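Local coordinates for HTH cro/C1-type domain-containing protein (Pseudomonas aeruginosa, PDB 4O8B) that probably binds promoter DNA through a Cro/C1-type helix-turn-helix domain and activates transcription, controlling bacterial motility and biofilm formation through the small RNA rsmZ, at residues A[1-15]-A[56-69]. Numbering follows the deposited sequence.
Sequences MLGTRLKAARIRAGY and VLQVPMAYLYCPED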
loop_
_atom_site.group_PDB
_atom_site.type_symbol
_atom_site.label_atom_id
_atom_site.label_comp_id
_atom_site.label_asym_id
_atom_site.label_seq_id
_atom_site.Cartn_x
_atom_site.Cartn_y
_atom_site.Cartn_z
ATOM N N MET A 1 7.676 1.111 -6.831
ATOM C CA MET A 1 7.367 2.017 -5.692
ATOM C C MET A 1 7.206 3.453 -6.183
ATOM O O MET A 1 7.993 3.927 -7.006
ATOM C CB MET A 1 8.491 1.954 -4.655
ATOM C CG MET A 1 8.204 2.725 -3.373
ATOM S SD MET A 1 9.623 2.752 -2.267
ATOM C CE MET A 1 9.666 1.040 -1.720
ATOM N N LEU A 2 6.184 4.133 -5.682
ATOM C CA LEU A 2 5.927 5.516 -6.064
ATOM C C LEU A 2 7.022 6.442 -5.533
ATOM O O LEU A 2 7.241 6.521 -4.317
ATOM C CB LEU A 2 4.568 5.977 -5.536
ATOM C CG LEU A 2 3.335 5.718 -6.405
ATOM C CD1 LEU A 2 2.936 4.253 -6.363
ATOM C CD2 LEU A 2 2.197 6.591 -5.903
ATOM N N GLY A 3 7.701 7.136 -6.439
ATOM C CA GLY A 3 8.764 8.042 -6.041
ATOM C C GLY A 3 8.312 9.101 -5.060
ATOM O O GLY A 3 8.925 9.280 -4.005
ATOM N N THR A 4 7.245 9.810 -5.400
ATOM C CA THR A 4 6.712 10.861 -4.539
ATOM C C THR A 4 6.575 10.385 -3.095
ATOM O O THR A 4 7.019 11.058 -2.169
ATOM C CB THR A 4 5.330 11.345 -5.030
ATOM O OG1 THR A 4 4.469 10.216 -5.215
ATOM C CG2 THR A 4 5.465 12.104 -6.338
ATOM N N ARG A 5 5.963 9.222 -2.919
ATOM C CA ARG A 5 5.762 8.652 -1.584
ATOM C C ARG A 5 7.100 8.374 -0.910
ATOM O O ARG A 5 7.259 8.601 0.287
ATOM C CB ARG A 5 4.962 7.354 -1.688
ATOM C CG ARG A 5 3.627 7.509 -2.411
ATOM C CD ARG A 5 2.615 8.268 -1.568
ATOM N NE ARG A 5 1.407 8.578 -2.331
ATOM C CZ ARG A 5 1.057 9.806 -2.713
ATOM N NH1 ARG A 5 1.830 10.843 -2.412
ATOM N NH2 ARG A 5 -0.049 9.986 -3.422
ATOM N N LEU A 6 8.060 7.883 -1.685
ATOM C CA LEU A 6 9.386 7.585 -1.157
ATOM C C LEU A 6 10.093 8.876 -0.759
ATOM O O LEU A 6 10.739 8.948 0.282
ATOM C CB LEU A 6 10.215 6.835 -2.203
ATOM C CG LEU A 6 11.655 6.469 -1.815
ATOM C CD1 LEU A 6 11.652 5.406 -0.720
ATOM C CD2 LEU A 6 12.386 5.960 -3.044
ATOM N N LYS A 7 9.962 9.903 -1.594
ATOM C CA LYS A 7 10.582 11.190 -1.327
ATOM C C LYS A 7 9.883 11.860 -0.148
ATOM O O LYS A 7 10.536 12.398 0.756
ATOM C CB LYS A 7 10.490 12.097 -2.562
ATOM C CG LYS A 7 11.384 13.333 -2.492
ATOM C CD LYS A 7 11.191 14.238 -3.704
ATOM C CE LYS A 7 11.631 13.564 -4.998
ATOM N NZ LYS A 7 13.105 13.317 -5.032
ATOM N N ALA A 8 8.554 11.823 -0.159
ATOM C CA ALA A 8 7.752 12.423 0.904
ATOM C C ALA A 8 8.042 11.755 2.241
ATOM O O ALA A 8 8.017 12.403 3.285
ATOM C CB ALA A 8 6.275 12.302 0.566
ATOM N N ALA A 9 8.314 10.448 2.203
ATOM C CA ALA A 9 8.596 9.689 3.411
ATOM C C ALA A 9 10.014 9.949 3.907
ATOM O O ALA A 9 10.293 9.805 5.101
ATOM C CB ALA A 9 8.399 8.206 3.143
ATOM N N ARG A 10 10.912 10.325 2.996
ATOM C CA ARG A 10 12.290 10.608 3.356
ATOM C C ARG A 10 12.415 12.003 3.942
ATOM O O ARG A 10 13.271 12.254 4.797
ATOM C CB ARG A 10 13.200 10.460 2.134
ATOM C CG ARG A 10 14.606 11.002 2.345
ATOM C CD ARG A 10 15.541 10.606 1.211
ATOM N NE ARG A 10 15.262 11.320 -0.036
ATOM C CZ ARG A 10 15.406 12.637 -0.193
ATOM N NH1 ARG A 10 15.820 13.395 0.817
ATOM N NH2 ARG A 10 15.137 13.194 -1.367
ATOM N N ILE A 11 11.568 12.913 3.479
ATOM C CA ILE A 11 11.579 14.285 3.971
ATOM C C ILE A 11 10.969 14.347 5.365
ATOM O O ILE A 11 11.460 15.060 6.238
ATOM C CB ILE A 11 10.787 15.230 3.036
ATOM C CG1 ILE A 11 11.511 15.370 1.697
ATOM C CG2 ILE A 11 10.616 16.590 3.696
ATOM C CD1 ILE A 11 10.778 16.241 0.695
ATOM N N ARG A 12 9.888 13.593 5.568
ATOM C CA ARG A 12 9.215 13.567 6.861
ATOM C C ARG A 12 10.129 12.990 7.933
ATOM O O ARG A 12 10.099 13.423 9.082
ATOM C CB ARG A 12 7.932 12.735 6.773
ATOM C CG ARG A 12 7.205 12.579 8.111
ATOM C CD ARG A 12 6.051 11.596 8.018
ATOM N NE ARG A 12 4.895 12.138 7.291
ATOM C CZ ARG A 12 4.056 13.045 7.785
ATOM N NH1 ARG A 12 4.232 13.521 9.012
ATOM N NH2 ARG A 12 3.039 13.472 7.056
ATOM N N ALA A 13 10.942 12.014 7.554
ATOM C CA ALA A 13 11.865 11.375 8.486
ATOM C C ALA A 13 13.131 12.210 8.676
ATOM O O ALA A 13 13.887 11.998 9.625
ATOM C CB ALA A 13 12.233 9.984 7.984
ATOM N N GLY A 14 13.354 13.155 7.773
ATOM C CA GLY A 14 14.522 14.015 7.866
ATOM C C GLY A 14 15.812 13.352 7.431
ATOM O O GLY A 14 16.855 13.532 8.066
ATOM N N TYR A 15 15.753 12.580 6.351
ATOM C CA TYR A 15 16.941 11.902 5.837
ATOM C C TYR A 15 17.359 12.457 4.482
ATOM O O TYR A 15 16.516 12.810 3.658
ATOM C CB TYR A 15 16.684 10.394 5.690
ATOM C CG TYR A 15 16.563 9.637 6.989
ATOM C CD1 TYR A 15 17.542 9.751 7.980
ATOM C CD2 TYR A 15 15.485 8.782 7.223
ATOM C CE1 TYR A 15 17.452 9.021 9.164
ATOM C CE2 TYR A 15 15.390 8.051 8.406
ATOM C CZ TYR A 15 16.371 8.176 9.367
ATOM O OH TYR A 15 16.281 7.455 10.532
ATOM N N VAL A 56 12.958 1.572 7.852
ATOM C CA VAL A 56 13.806 2.726 8.119
ATOM C C VAL A 56 13.006 4.021 8.130
ATOM O O VAL A 56 13.071 4.790 9.094
ATOM C CB VAL A 56 14.926 2.849 7.063
ATOM C CG1 VAL A 56 15.765 4.086 7.331
ATOM C CG2 VAL A 56 15.793 1.601 7.084
ATOM N N LEU A 57 12.252 4.263 7.063
ATOM C CA LEU A 57 11.437 5.473 6.954
ATOM C C LEU A 57 10.343 5.533 8.014
ATOM O O LEU A 57 9.759 6.592 8.245
ATOM C CB LEU A 57 10.816 5.574 5.559
ATOM C CG LEU A 57 11.665 6.239 4.473
ATOM C CD1 LEU A 57 10.979 6.076 3.125
ATOM C CD2 LEU A 57 11.853 7.707 4.807
ATOM N N GLN A 58 10.066 4.396 8.644
ATOM C CA GLN A 58 9.039 4.333 9.680
ATOM C C GLN A 58 7.635 4.560 9.136
ATOM O O GLN A 58 6.782 5.143 9.816
ATOM C CB GLN A 58 9.328 5.355 10.779
ATOM C CG GLN A 58 10.394 4.934 11.780
ATOM C CD GLN A 58 9.896 3.881 12.747
ATOM O OE1 GLN A 58 9.685 2.721 12.383
ATOM N NE2 GLN A 58 9.690 4.290 13.999
ATOM N N VAL A 59 7.389 4.104 7.910
ATOM C CA VAL A 59 6.074 4.246 7.293
ATOM C C VAL A 59 5.614 2.910 6.739
ATOM O O VAL A 59 6.433 2.083 6.321
ATOM C CB VAL A 59 6.084 5.282 6.144
ATOM C CG1 VAL A 59 6.183 6.684 6.711
ATOM C CG2 VAL A 59 7.257 5.001 5.209
ATOM N N PRO A 60 4.293 2.665 6.733
ATOM C CA PRO A 60 3.751 1.406 6.209
ATOM C C PRO A 60 4.149 1.209 4.751
ATOM O O PRO A 60 4.081 2.141 3.955
ATOM C CB PRO A 60 2.245 1.589 6.374
ATOM C CG PRO A 60 2.147 2.469 7.573
ATOM C CD PRO A 60 3.222 3.492 7.308
ATOM N N MET A 61 4.567 -0.003 4.416
ATOM C CA MET A 61 4.962 -0.309 3.047
ATOM C C MET A 61 3.867 0.121 2.082
ATOM O O MET A 61 4.148 0.598 0.979
ATOM C CB MET A 61 5.221 -1.812 2.895
ATOM C CG MET A 61 5.218 -2.290 1.452
ATOM S SD MET A 61 5.437 -4.067 1.308
ATOM C CE MET A 61 7.210 -4.192 1.314
ATOM N N ALA A 62 2.616 -0.050 2.510
ATOM C CA ALA A 62 1.469 0.311 1.688
ATOM C C ALA A 62 1.522 1.773 1.244
ATOM O O ALA A 62 1.178 2.092 0.108
ATOM C CB ALA A 62 0.180 0.051 2.461
ATOM N N TYR A 63 1.950 2.650 2.147
ATOM C CA TYR A 63 2.045 4.069 1.845
ATOM C C TYR A 63 2.882 4.314 0.590
ATOM O O TYR A 63 2.489 5.083 -0.293
ATOM C CB TYR A 63 2.670 4.823 3.020
ATOM C CG TYR A 63 2.934 6.283 2.737
ATOM C CD1 TYR A 63 1.882 7.177 2.548
ATOM C CD2 TYR A 63 4.241 6.761 2.592
ATOM C CE1 TYR A 63 2.121 8.527 2.264
ATOM C CE2 TYR A 63 4.492 8.103 2.309
ATOM C CZ TYR A 63 3.426 8.972 2.126
ATOM O OH TYR A 63 3.664 10.293 1.837
ATOM N N LEU A 64 4.036 3.659 0.529
ATOM C CA LEU A 64 4.946 3.804 -0.608
ATOM C C LEU A 64 4.342 3.265 -1.901
ATOM O O LEU A 64 4.890 3.468 -2.984
ATOM C CB LEU A 64 6.257 3.084 -0.302
ATOM C CG LEU A 64 6.974 3.574 0.965
ATOM C CD1 LEU A 64 8.068 2.596 1.359
ATOM C CD2 LEU A 64 7.546 4.959 0.724
ATOM N N TYR A 65 3.202 2.592 -1.780
ATOM C CA TYR A 65 2.505 2.024 -2.935
ATOM C C TYR A 65 1.067 2.529 -2.995
ATOM O O TYR A 65 0.191 1.864 -3.549
ATOM C CB TYR A 65 2.505 0.495 -2.855
ATOM C CG TYR A 65 3.819 -0.152 -3.224
ATOM C CD1 TYR A 65 4.190 -0.315 -4.563
ATOM C CD2 TYR A 65 4.704 -0.591 -2.236
ATOM C CE1 TYR A 65 5.397 -0.915 -4.907
ATOM C CE2 TYR A 65 5.922 -1.190 -2.574
ATOM C CZ TYR A 65 6.261 -1.341 -3.907
ATOM O OH TYR A 65 7.461 -1.930 -4.237
ATOM N N CYS A 66 0.829 3.706 -2.425
ATOM C CA CYS A 66 -0.504 4.305 -2.410
ATOM C C CYS A 66 -0.592 5.505 -3.347
ATOM O O CYS A 66 -0.310 6.632 -2.949
ATOM C CB CYS A 66 -0.866 4.729 -0.987
ATOM S SG CYS A 66 -2.363 5.729 -0.884
ATOM N N PRO A 67 -0.988 5.280 -4.604
ATOM C CA PRO A 67 -1.103 6.370 -5.583
ATOM C C PRO A 67 -2.190 7.395 -5.247
ATOM O O PRO A 67 -2.079 8.561 -5.619
ATOM C CB PRO A 67 -1.370 5.635 -6.896
ATOM C CG PRO A 67 -2.120 4.424 -6.446
ATOM C CD PRO A 67 -1.336 3.989 -5.228
ATOM N N GLU A 68 -3.240 6.958 -4.554
ATOM C CA GLU A 68 -4.318 7.860 -4.177
ATOM C C GLU A 68 -3.855 8.779 -3.060
ATOM O O GLU A 68 -3.671 8.346 -1.926
ATOM C CB GLU A 68 -5.550 7.078 -3.719
ATOM C CG GLU A 68 -6.327 6.369 -4.826
ATOM C CD GLU A 68 -5.726 5.030 -5.198
ATOM O OE1 GLU A 68 -5.249 4.320 -4.283
ATOM O OE2 GLU A 68 -5.761 4.664 -6.394
ATOM N N ASP A 69 -3.666 10.057 -3.380
ATOM C CA ASP A 69 -3.200 11.035 -2.391
ATOM C C ASP A 69 -4.011 11.056 -1.099
ATOM O O ASP A 69 -3.436 11.095 -0.012
ATOM C CB ASP A 69 -3.174 12.434 -3.007
ATOM C CG ASP A 69 -2.189 12.556 -4.159
ATOM O OD1 ASP A 69 -0.968 12.432 -3.920
ATOM O OD2 ASP A 69 -2.638 12.757 -5.310
HETATM O O HOH W 1 9.100 -1.021 -6.873
HETATM O O HOH W 2 9.057 8.866 7.254
#
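Leu2 N donates to Leu64 O (3.1 Å) at the N-cap of helix 3-13, and the backbones approach again where Arg5 CA lies 5.0 Å from Leu64 CA. Arg5 carries most of the polar contact. Its chain bends at chi2 (-72°), bringing CD over one face of the Tyr63 ring, 4.1 Å from the centroid, a CH-pi contact. Beyond the bend, NE points almost straight at Cys66 O (2.7 Å, 175°), which lies in the guanidinium plane. NH2 forms a salt bridge with Asp69 OD1 at 2.7 Å, meeting the oxygen from above the carboxylate plane, with the two planes 77° apart. These bonds fix the guanidinium's rotation and tie the first helix of the Cro/C1-type helix-turn-helix domain to the loop at Cys66 and to the first residue of helix 69-79, whose Ala72 and Leu76 pack on Tyr63. Farther along, Ala9 CB faces Leu57, Val59, Tyr63 and Leu64, touching the edge of the Tyr63 ring at CE2 (4.0 Å). Met1, its CG anti to the backbone N, runs alongside Leu64, with CG 3.7 Å from Leu64 CB. A water bridges Met1 N and Tyr65 OH; that hydroxyl is also hydrogen-bonded to Ser50 OG, while the Tyr65 ring stacks on Tyr65 of the second subunit.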